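PDB 4RPC: putative alpha/beta hydrolase from Desulfitobacterium hafniense, which is of unproven function but probably acts as a serine hydrolase of the alpha/beta hydrolase family, with its substrate unknown. Local coordinates for residues L26-A30 against S96-A102; D87-Y93 against I111-L117; R200-S206 against I226-D232. All blocks are in the same frame, centred on the assembly; numbering follows the deposited sequence.

In the fold
Interaction 1 joins the end of strand 23-27 and the loop after it to the start of helix 97-108, closing a loop of 65 residues. Interaction 2 crosses it, joining the two strands, 88-95 and 112-119, of a beta-alpha-beta unit whose helix is used by interaction 1. They touch where Ile27 N probably hydrogen-bonds to Tyr93 O, and Ile27 packs on Ile92. Interaction 3 comes later in series, joining the lead-in and start of strand 204-210 to the segment running from the end of helix 220-226 into strand 232-236, and closing the loop between them. It meets interaction 2 through probable backbone bonds of Leu116 with Arg204 and Ser206. All three reach one sheet.

Interaction 1: residues L26-A30 against S96-A102; sequences LIHGA and SLGASVA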
loop_
_atom_site.group_PDB
_atom_site.type_symbol
_atom_site.label_atom_id
_atom_site.label_comp_id
_atom_site.label_asym_id
_atom_site.label_seq_id
_atom_site.Cartn_x
_atom_site.Cartn_y
_atom_site.Cartn_z
ATOM N N LEU A 26 -7.510 -3.564 -3.200
ATOM C CA LEU A 26 -6.432 -3.849 -2.313
ATOM C C LEU A 26 -5.129 -3.753 -3.063
ATOM O O LEU A 26 -4.888 -4.573 -4.001
ATOM C CB LEU A 26 -6.571 -5.261 -1.770
ATOM C CG LEU A 26 -7.881 -5.588 -1.104
ATOM C CD1 LEU A 26 -7.930 -7.082 -0.830
ATOM C CD2 LEU A 26 -8.022 -4.840 0.193
ATOM N N ILE A 27 -4.295 -2.772 -2.660
ATOM C CA ILE A 27 -3.044 -2.423 -3.384
ATOM C C ILE A 27 -1.857 -2.685 -2.533
ATOM O O ILE A 27 -1.673 -2.057 -1.494
ATOM C CB ILE A 27 -3.023 -0.964 -3.888
ATOM C CG1 ILE A 27 -4.334 -0.581 -4.570
ATOM C CG2 ILE A 27 -1.863 -0.749 -4.857
ATOM C CD1 ILE A 27 -4.428 0.883 -5.018
ATOM N N HIS A 28 -1.061 -3.664 -2.952
ATOM C CA HIS A 28 0.128 -4.082 -2.239
ATOM C C HIS A 28 1.302 -3.125 -2.395
ATOM O O HIS A 28 1.247 -2.173 -3.171
ATOM C CB HIS A 28 0.529 -5.498 -2.652
ATOM C CG HIS A 28 1.116 -5.621 -4.038
ATOM N ND1 HIS A 28 2.428 -5.320 -4.306
ATOM C CD2 HIS A 28 0.615 -6.140 -5.184
ATOM C CE1 HIS A 28 2.689 -5.541 -5.584
ATOM N NE2 HIS A 28 1.613 -6.046 -6.143
ATOM N N GLY A 29 2.345 -3.341 -1.612
ATOM C CA GLY A 29 3.506 -2.443 -1.639
ATOM C C GLY A 29 4.684 -2.982 -2.449
ATOM O O GLY A 29 4.644 -4.099 -3.010
ATOM N N ALA A 30 5.711 -2.149 -2.556
ATOM C CA ALA A 30 6.946 -2.538 -3.220
ATOM C C ALA A 30 7.526 -3.811 -2.611
ATOM O O ALA A 30 7.705 -3.916 -1.421
ATOM C CB ALA A 30 7.974 -1.422 -3.098
ATOM N N SER A 96 1.888 0.728 2.109
ATOM C CA SER A 96 3.167 1.287 1.712
ATOM C C SER A 96 3.039 2.022 0.387
ATOM O O SER A 96 2.199 2.917 0.260
ATOM C CB SER A 96 4.218 0.148 1.683
ATOM O OG SER A 96 5.525 0.676 1.926
ATOM N N LEU A 97 3.850 1.681 -0.604
ATOM C CA LEU A 97 3.651 2.274 -1.917
ATOM C C LEU A 97 2.202 2.194 -2.377
ATOM O O LEU A 97 1.726 3.082 -3.067
ATOM C CB LEU A 97 4.465 1.534 -2.930
ATOM C CG LEU A 97 4.341 1.971 -4.377
ATOM C CD1 LEU A 97 4.631 3.442 -4.544
ATOM C CD2 LEU A 97 5.318 1.102 -5.192
ATOM N N GLY A 98 1.521 1.125 -1.996
ATOM C CA GLY A 98 0.181 0.933 -2.427
ATOM C C GLY A 98 -0.718 2.033 -1.874
ATOM O O GLY A 98 -1.731 2.318 -2.476
ATOM N N ALA A 99 -0.338 2.654 -0.747
ATOM C CA ALA A 99 -1.138 3.753 -0.201
ATOM C C ALA A 99 -0.973 5.000 -1.072
ATOM O O ALA A 99 -1.852 5.841 -1.139
ATOM C CB ALA A 99 -0.705 4.077 1.221
ATOM N N SER A 100 0.203 5.148 -1.687
ATOM C CA SER A 100 0.446 6.298 -2.553
ATOM C C SER A 100 -0.340 6.121 -3.818
ATOM O O SER A 100 -0.908 7.069 -4.298
ATOM C CB SER A 100 1.936 6.457 -2.911
ATOM O OG SER A 100 2.648 6.686 -1.763
ATOM N N VAL A 101 -0.386 4.919 -4.337
ATOM C CA VAL A 101 -1.230 4.622 -5.514
ATOM C C VAL A 101 -2.742 4.885 -5.178
ATOM O O VAL A 101 -3.492 5.442 -5.987
ATOM C CB VAL A 101 -1.033 3.205 -5.987
ATOM C CG1 VAL A 101 -1.998 2.872 -7.139
ATOM C CG2 VAL A 101 0.402 2.984 -6.428
ATOM N N ALA A 102 -3.173 4.502 -3.987
ATOM C CA ALA A 102 -4.570 4.724 -3.582
ATOM C C ALA A 102 -4.887 6.230 -3.569
ATOM O O ALA A 102 -5.874 6.646 -4.125
ATOM C CB ALA A 102 -4.810 4.148 -2.209
#
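The turn that fits the nucleophile elbow of alpha/beta hydrolases meets the end of strand 23-27 and the loop leaving it, with Gly98 lying against Ile27 and His28. The two glycines of the contact make the close approach possible. Gly98 has no side chain to hold the segments apart, and its CA comes within 3.4 Å of His28 O and 3.6 Å of Ile27 CG2. Gly29 CA rests 4.3 Å from Ser96 CB. Ile27 reaches farther along the helix: with CG1 anti to the carbonyl carbon (chi1 -46°), its CD1 comes to Val101 CG1 at 3.8 Å and to Ala102 CB at 4.3 Å; the Ile27 and Val101 side chains meet at a slant. Ser96 occupies the strained turn between strand and helix, with phi 62° and psi -125°, as expected of the serine in a GxSxG motif. Its hydroxyl is hydrogen-bonded to Gln122 and weakly to His241, consistent with a Ser-His-Glu triad. Ala99 N bonds to Ser96 O at 2.7 Å. By analogy with the family, the backbone amides of Ala30 and Leu97 probably form the oxyanion hole, Ala30 N and Leu97 N lying 4.7 Å apart on the two segments. The Leu97 side chain runs beside Ala30, its CD2 meeting Ala30 CB, and also packs on Ala185 and Ala189 of helix 179-191. The His28 side chain starts away from the helix, and its ND1 donates to Gly29 O at 2.8 Å with the acceptor almost in the ring plane; its ring also meets that of His59.

Interaction 2: residues D87-Y93 against I111-L117; sequences DKVQAIY and IKVMNLL
Asp87 and Lys112 open a parallel ladder that joins the two strands of a classic beta-alpha-beta unit, with helix 97-108 as the crossover. Asp87 O accepts from Lys112 N, and the bond leans out of the carbonyl plane. Lys88 pairs with Lys112, the two CG methylenes 4.0 Å apart on one face of the sheet. Val89 is gripped at both ends, its N donating to Lys112 O and its O accepting from Met114 N, while its CG2 lies beside Val113 CG2, the two side chains pointing the same way. At Gln90 and Met114 both strands leave extended geometry together (psi -33° and -38°). In this shared break Asn115 ND2 donates to Gln90 O at 3.0 Å, nearly in line with the C=O bond and within its own amide plane. Asn115 OD1 bonds to Arg204, so the amide links this pair to the next strand and is fixed in its rotation. Ala91 CA lies 3.3 Å from Asn115 O, which also accepts from Ile92 N. The Ile92 side chain crosses Val113 at about a right angle, Ile92 CD1 lying 4.0 Å from both CG1 and CG2 of Val113, and touches Leu116 CD2; with Leu116 it packs against Ala102 of the helix. Ile92 O receives Leu117 N in a short, nearly straight bond of 2.7 Å. Tyr93 points to the other face, where its hydroxyl bonds to Asp119 and its ring carbon CD1 sits 4.0 Å from Leu117 CB.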
loop_
_atom_site.group_PDB
_atom_site.type_symbol
_atom_site.label_atom_id
_atom_site.label_comp_id
_atom_site.label_asym_id
_atom_site.label_seq_id
_atom_site.Cartn_x
_atom_site.Cartn_y
_atom_site.Cartn_z
ATOM N N ASP A 87 -16.771 2.271 -11.979
ATOM C CA ASP A 87 -16.452 3.690 -11.842
ATOM C C ASP A 87 -16.545 4.227 -10.406
ATOM O O ASP A 87 -16.297 5.415 -10.189
ATOM C CB ASP A 87 -17.304 4.523 -12.787
ATOM C CG ASP A 87 -18.753 4.503 -12.414
ATOM O OD1 ASP A 87 -19.070 4.032 -11.282
ATOM O OD2 ASP A 87 -19.564 4.954 -13.263
ATOM N N LYS A 88 -16.884 3.366 -9.447
ATOM C CA LYS A 88 -16.908 3.747 -8.039
ATOM C C LYS A 88 -16.374 2.614 -7.181
ATOM O O LYS A 88 -16.743 1.456 -7.368
ATOM C CB LYS A 88 -18.337 4.076 -7.605
ATOM C CG LYS A 88 -18.472 4.508 -6.144
ATOM C CD LYS A 88 -19.909 4.914 -5.793
ATOM C CE LYS A 88 -20.849 3.703 -5.782
ATOM N NZ LYS A 88 -21.998 3.757 -4.809
ATOM N N VAL A 89 -15.497 2.927 -6.240
ATOM C CA VAL A 89 -15.083 1.936 -5.291
ATOM C C VAL A 89 -15.388 2.384 -3.879
ATOM O O VAL A 89 -15.240 3.580 -3.522
ATOM C CB VAL A 89 -13.589 1.538 -5.467
ATOM C CG1 VAL A 89 -13.298 1.262 -6.936
ATOM C CG2 VAL A 89 -12.667 2.579 -4.950
ATOM N N GLN A 90 -15.783 1.439 -3.050
ATOM C CA GLN A 90 -16.238 1.830 -1.721
ATOM C C GLN A 90 -15.053 2.059 -0.850
ATOM O O GLN A 90 -15.101 2.923 0.024
ATOM C CB GLN A 90 -17.144 0.787 -1.071
ATOM C CG GLN A 90 -18.512 0.562 -1.693
ATOM C CD GLN A 90 -19.281 1.812 -1.886
ATOM O OE1 GLN A 90 -19.435 2.623 -0.973
ATOM N NE2 GLN A 90 -19.738 2.014 -3.106
ATOM N N ALA A 91 -13.970 1.285 -1.085
ATOM C CA ALA A 91 -12.715 1.447 -0.325
ATOM C C ALA A 91 -11.482 0.962 -1.092
ATOM O O ALA A 91 -11.517 -0.090 -1.708
ATOM C CB ALA A 91 -12.803 0.670 0.977
ATOM N N ILE A 92 -10.397 1.699 -0.968
ATOM C CA ILE A 92 -9.072 1.251 -1.318
ATOM C C ILE A 92 -8.215 1.113 -0.054
ATOM O O ILE A 92 -8.097 2.074 0.738
ATOM C CB ILE A 92 -8.373 2.243 -2.250
ATOM C CG1 ILE A 92 -9.317 2.697 -3.370
ATOM C CG2 ILE A 92 -7.158 1.587 -2.887
ATOM C CD1 ILE A 92 -8.593 3.622 -4.321
ATOM N N TYR A 93 -7.684 -0.087 0.167
ATOM C CA TYR A 93 -6.691 -0.287 1.167
ATOM C C TYR A 93 -5.374 -0.337 0.415
ATOM O O TYR A 93 -5.255 -1.005 -0.602
ATOM C CB TYR A 93 -6.948 -1.562 1.973
ATOM C CG TYR A 93 -5.780 -1.922 2.835
ATOM C CD1 TYR A 93 -5.650 -1.432 4.114
ATOM C CD2 TYR A 93 -4.744 -2.705 2.322
ATOM C CE1 TYR A 93 -4.555 -1.749 4.890
ATOM C CE2 TYR A 93 -3.654 -3.019 3.094
ATOM C CZ TYR A 93 -3.559 -2.527 4.378
ATOM O OH TYR A 93 -2.453 -2.891 5.115
ATOM N N ILE A 111 -12.172 7.685 -11.538
ATOM C CA ILE A 111 -12.983 6.807 -10.729
ATOM C C ILE A 111 -13.221 7.360 -9.318
ATOM O O ILE A 111 -12.293 7.847 -8.673
ATOM C CB ILE A 111 -12.266 5.467 -10.670
ATOM C CG1 ILE A 111 -12.470 4.810 -12.031
ATOM C CG2 ILE A 111 -12.768 4.624 -9.507
ATOM C CD1 ILE A 111 -11.693 3.553 -12.180
ATOM N N LYS A 112 -14.474 7.294 -8.876
ATOM C CA LYS A 112 -14.877 7.841 -7.593
ATOM C C LYS A 112 -14.521 6.909 -6.444
ATOM O O LYS A 112 -14.800 5.702 -6.488
ATOM C CB LYS A 112 -16.381 8.137 -7.559
ATOM C CG LYS A 112 -16.991 8.226 -6.146
ATOM C CD LYS A 112 -18.132 9.237 -6.042
ATOM C CE LYS A 112 -19.245 9.016 -7.054
ATOM N NZ LYS A 112 -20.047 10.270 -7.225
ATOM N N VAL A 113 -13.936 7.494 -5.410
ATOM C CA VAL A 113 -13.418 6.749 -4.282
ATOM C C VAL A 113 -14.082 7.234 -2.972
ATOM O O VAL A 113 -13.954 8.428 -2.604
ATOM C CB VAL A 113 -11.908 6.954 -4.175
ATOM C CG1 VAL A 113 -11.359 6.215 -2.961
ATOM C CG2 VAL A 113 -11.198 6.463 -5.448
HETATM N N MSE A 114 -14.743 6.340 -2.259
HETATM C CA MSE A 114 -15.478 6.784 -1.056
HETATM C C MSE A 114 -14.587 6.780 0.142
HETATM O O MSE A 114 -14.705 7.646 0.967
HETATM C CB MSE A 114 -16.729 6.008 -0.649
HETATM C CG MSE A 114 -17.973 6.950 -0.686
HETATM SE SE MSE A 114 -18.350 7.486 -2.543
HETATM C CE MSE A 114 -18.158 5.597 -2.995
ATOM N N ASN A 115 -13.703 5.801 0.273
ATOM C CA ASN A 115 -12.886 5.670 1.462
ATOM C C ASN A 115 -11.487 5.253 1.089
ATOM O O ASN A 115 -11.301 4.325 0.269
ATOM C CB ASN A 115 -13.435 4.571 2.388
ATOM C CG ASN A 115 -14.783 4.922 3.040
ATOM O OD1 ASN A 115 -14.821 5.494 4.140
ATOM N ND2 ASN A 115 -15.869 4.495 2.420
ATOM N N LEU A 116 -10.499 5.838 1.746
ATOM C CA LEU A 116 -9.113 5.441 1.563
ATOM C C LEU A 116 -8.692 4.906 2.886
ATOM O O LEU A 116 -8.959 5.553 3.902
ATOM C CB LEU A 116 -8.238 6.616 1.202
ATOM C CG LEU A 116 -8.363 7.182 -0.175
ATOM C CD1 LEU A 116 -7.502 8.414 -0.250
ATOM C CD2 LEU A 116 -7.931 6.189 -1.201
ATOM N N LEU A 117 -8.090 3.702 2.894
ATOM C CA LEU A 117 -7.442 3.186 4.095
ATOM C C LEU A 117 -5.972 3.103 3.810
ATOM O O LEU A 117 -5.539 2.289 2.954
ATOM C CB LEU A 117 -7.936 1.802 4.437
ATOM C CG LEU A 117 -9.275 1.669 5.140
ATOM C CD1 LEU A 117 -10.400 2.072 4.238
ATOM C CD2 LEU A 117 -9.472 0.269 5.719
#

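Interaction 3: residues R200-S206 against I226-D232; sequences RVDARVS and ISRHPLD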
loop_
_atom_site.group_PDB
_atom_site.type_symbol
_atom_site.label_atom_id
_atom_site.label_comp_id
_atom_site.label_asym_id
_atom_site.label_seq_id
_atom_site.Cartn_x
_atom_site.Cartn_y
_atom_site.Cartn_z
ATOM N N ARG A 200 -6.992 17.734 -3.466
ATOM C CA ARG A 200 -8.145 17.704 -2.553
ATOM C C ARG A 200 -8.830 16.409 -2.870
ATOM O O ARG A 200 -9.053 16.107 -4.018
ATOM C CB ARG A 200 -9.108 18.870 -2.774
ATOM C CG ARG A 200 -8.609 20.232 -2.267
ATOM C CD ARG A 200 -8.375 20.308 -0.756
ATOM N NE ARG A 200 -9.613 20.662 -0.056
ATOM C CZ ARG A 200 -9.867 20.499 1.245
ATOM N NH1 ARG A 200 -8.980 19.964 2.069
ATOM N NH2 ARG A 200 -11.035 20.882 1.720
ATOM N N VAL A 201 -9.119 15.605 -1.878
ATOM C CA VAL A 201 -9.926 14.446 -2.173
ATOM C C VAL A 201 -11.278 14.441 -1.442
ATOM O O VAL A 201 -11.407 14.928 -0.322
ATOM C CB VAL A 201 -9.131 13.141 -1.948
ATOM C CG1 VAL A 201 -7.751 13.251 -2.592
ATOM C CG2 VAL A 201 -8.957 12.809 -0.494
ATOM N N ASP A 202 -12.266 13.875 -2.113
ATOM C CA ASP A 202 -13.591 13.692 -1.560
ATOM C C ASP A 202 -13.648 12.518 -0.591
ATOM O O ASP A 202 -14.422 12.544 0.336
ATOM C CB ASP A 202 -14.581 13.457 -2.680
ATOM C CG ASP A 202 -14.920 14.720 -3.423
ATOM O OD1 ASP A 202 -14.313 15.785 -3.106
ATOM O OD2 ASP A 202 -15.812 14.640 -4.311
ATOM N N ALA A 203 -12.795 11.530 -0.788
ATOM C CA ALA A 203 -12.805 10.333 0.028
ATOM C C ALA A 203 -12.618 10.620 1.516
ATOM O O ALA A 203 -11.827 11.480 1.891
ATOM C CB ALA A 203 -11.726 9.383 -0.440
ATOM N N ARG A 204 -13.312 9.872 2.366
ATOM C CA ARG A 204 -12.954 9.871 3.766
ATOM C C ARG A 204 -11.652 9.097 3.888
ATOM O O ARG A 204 -11.532 8.012 3.357
ATOM C CB ARG A 204 -13.978 9.135 4.582
ATOM C CG ARG A 204 -13.582 9.075 6.046
ATOM C CD ARG A 204 -14.796 8.696 6.893
ATOM N NE ARG A 204 -15.277 7.380 6.469
ATOM C CZ ARG A 204 -16.364 6.770 6.941
ATOM N NH1 ARG A 204 -17.121 7.335 7.891
ATOM N NH2 ARG A 204 -16.681 5.580 6.446
ATOM N N VAL A 205 -10.696 9.635 4.611
ATOM C CA VAL A 205 -9.405 9.026 4.783
ATOM C C VAL A 205 -9.280 8.418 6.194
ATOM O O VAL A 205 -9.398 9.118 7.237
ATOM C CB VAL A 205 -8.309 10.088 4.598
ATOM C CG1 VAL A 205 -6.943 9.510 4.949
ATOM C CG2 VAL A 205 -8.283 10.593 3.159
ATOM N N SER A 206 -8.980 7.131 6.228
ATOM C CA SER A 206 -8.612 6.486 7.456
ATOM C C SER A 206 -7.139 6.043 7.331
ATOM O O SER A 206 -6.742 5.388 6.341
ATOM C CB SER A 206 -9.531 5.301 7.667
ATOM O OG SER A 206 -10.895 5.695 7.410
ATOM N N ILE A 226 -5.558 17.620 2.707
ATOM C CA ILE A 226 -6.025 17.097 1.438
ATOM C C ILE A 226 -7.511 16.673 1.476
ATOM O O ILE A 226 -8.251 16.928 0.517
ATOM C CB ILE A 226 -5.084 15.951 0.984
ATOM C CG1 ILE A 226 -3.794 16.595 0.540
ATOM C CG2 ILE A 226 -5.641 15.124 -0.182
ATOM C CD1 ILE A 226 -2.808 15.598 0.065
ATOM N N SER A 227 -7.938 16.006 2.545
ATOM C CA SER A 227 -9.305 15.503 2.580
ATOM C C SER A 227 -10.241 16.702 2.802
ATOM O O SER A 227 -9.914 17.575 3.532
ATOM C CB SER A 227 -9.529 14.424 3.649
ATOM O OG SER A 227 -10.824 13.797 3.456
ATOM N N ARG A 228 -11.366 16.737 2.098
ATOM C CA ARG A 228 -12.463 17.644 2.441
ATOM C C ARG A 228 -13.234 17.180 3.703
ATOM O O ARG A 228 -14.244 17.773 4.028
ATOM C CB ARG A 228 -13.487 17.732 1.296
ATOM C CG ARG A 228 -12.933 17.993 -0.095
ATOM C CD ARG A 228 -13.987 18.631 -1.005
ATOM N NE ARG A 228 -13.379 19.540 -2.001
ATOM C CZ ARG A 228 -13.005 19.208 -3.243
ATOM N NH1 ARG A 228 -13.161 17.978 -3.719
ATOM N NH2 ARG A 228 -12.456 20.121 -4.025
ATOM N N HIS A 229 -12.822 16.090 4.350
ATOM C CA HIS A 229 -13.470 15.581 5.555
ATOM C C HIS A 229 -12.437 15.254 6.611
ATOM O O HIS A 229 -11.265 15.009 6.279
ATOM C CB HIS A 229 -14.301 14.326 5.217
ATOM C CG HIS A 229 -15.237 14.520 4.061
ATOM N ND1 HIS A 229 -15.145 13.801 2.889
ATOM C CD2 HIS A 229 -16.262 15.379 3.886
ATOM C CE1 HIS A 229 -16.080 14.206 2.043
ATOM N NE2 HIS A 229 -16.775 15.156 2.626
ATOM N N PRO A 230 -12.841 15.237 7.895
ATOM C CA PRO A 230 -11.850 14.920 8.931
ATOM C C PRO A 230 -11.298 13.490 8.790
ATOM O O PRO A 230 -11.993 12.612 8.270
ATOM C CB PRO A 230 -12.638 15.093 10.252
ATOM C CG PRO A 230 -13.760 16.048 9.933
ATOM C CD PRO A 230 -14.120 15.734 8.484
ATOM N N LEU A 231 -10.073 13.297 9.266
ATOM C CA LEU A 231 -9.401 12.028 9.253
ATOM C C LEU A 231 -9.860 11.145 10.373
ATOM O O LEU A 231 -10.033 11.635 11.489
ATOM C CB LEU A 231 -7.903 12.195 9.513
ATOM C CG LEU A 231 -7.081 12.987 8.516
ATOM C CD1 LEU A 231 -5.594 12.856 8.828
ATOM C CD2 LEU A 231 -7.413 12.531 7.103
ATOM N N ASP A 232 -9.927 9.844 10.106
ATOM C CA ASP A 232 -10.035 8.837 11.150
ATOM C C ASP A 232 -8.703 8.104 11.287
ATOM O O ASP A 232 -8.141 7.589 10.297
ATOM C CB ASP A 232 -11.160 7.841 10.812
ATOM C CG ASP A 232 -12.547 8.531 10.704
ATOM O OD1 ASP A 232 -12.885 9.383 11.548
ATOM O OD2 ASP A 232 -13.302 8.244 9.751
HETATM O O HOH W 1 -11.251 12.180 5.679
HETATM O O HOH W 2 -13.008 5.530 9.307
#
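Val201 and Ile226 begin the contact by which the turn after helix 220-226 is sewn to the chain entering strand 204-210, just ahead of its parallel pairing with strand 232-236 at the edge of the hydrolase sheet. Val201 uses both backbone groups: its N donates to Ile226 O from above the carbonyl plane, and its O accepts from Arg228 N at 3.0 Å in a nearly straight bond (172°). Beside this pair, Arg228 NH1 reaches Asp202 OD1 at 2.6 Å, a salt bridge with the oxygen at the edge of the guanidinium. Arg200 crosses Arg228 with the guanidinium planes 80° apart; its NH1 bonds to Glu225 O. The Ser227 hydroxyl, held by three bonds, is the polar centre. OG donates to Ala203 O at 3.0 Å, accepts from His229 N in an ST turn and accepts from a water. That water is itself held three ways, taking the N-H of Val205 and donating to Pro230 O at 2.7 Å as well as to Ser227, so it links the two backbones between the direct bonds at Val201 and Val205. Direct pairing resumes as Val205 O accepts from Asp232 N in its carbonyl plane, while Leu231 CD2 packs on Val205 CB at 3.6 Å. A second water donates to Ser206 OG and to Asp232 OD2, each at 2.8 Å.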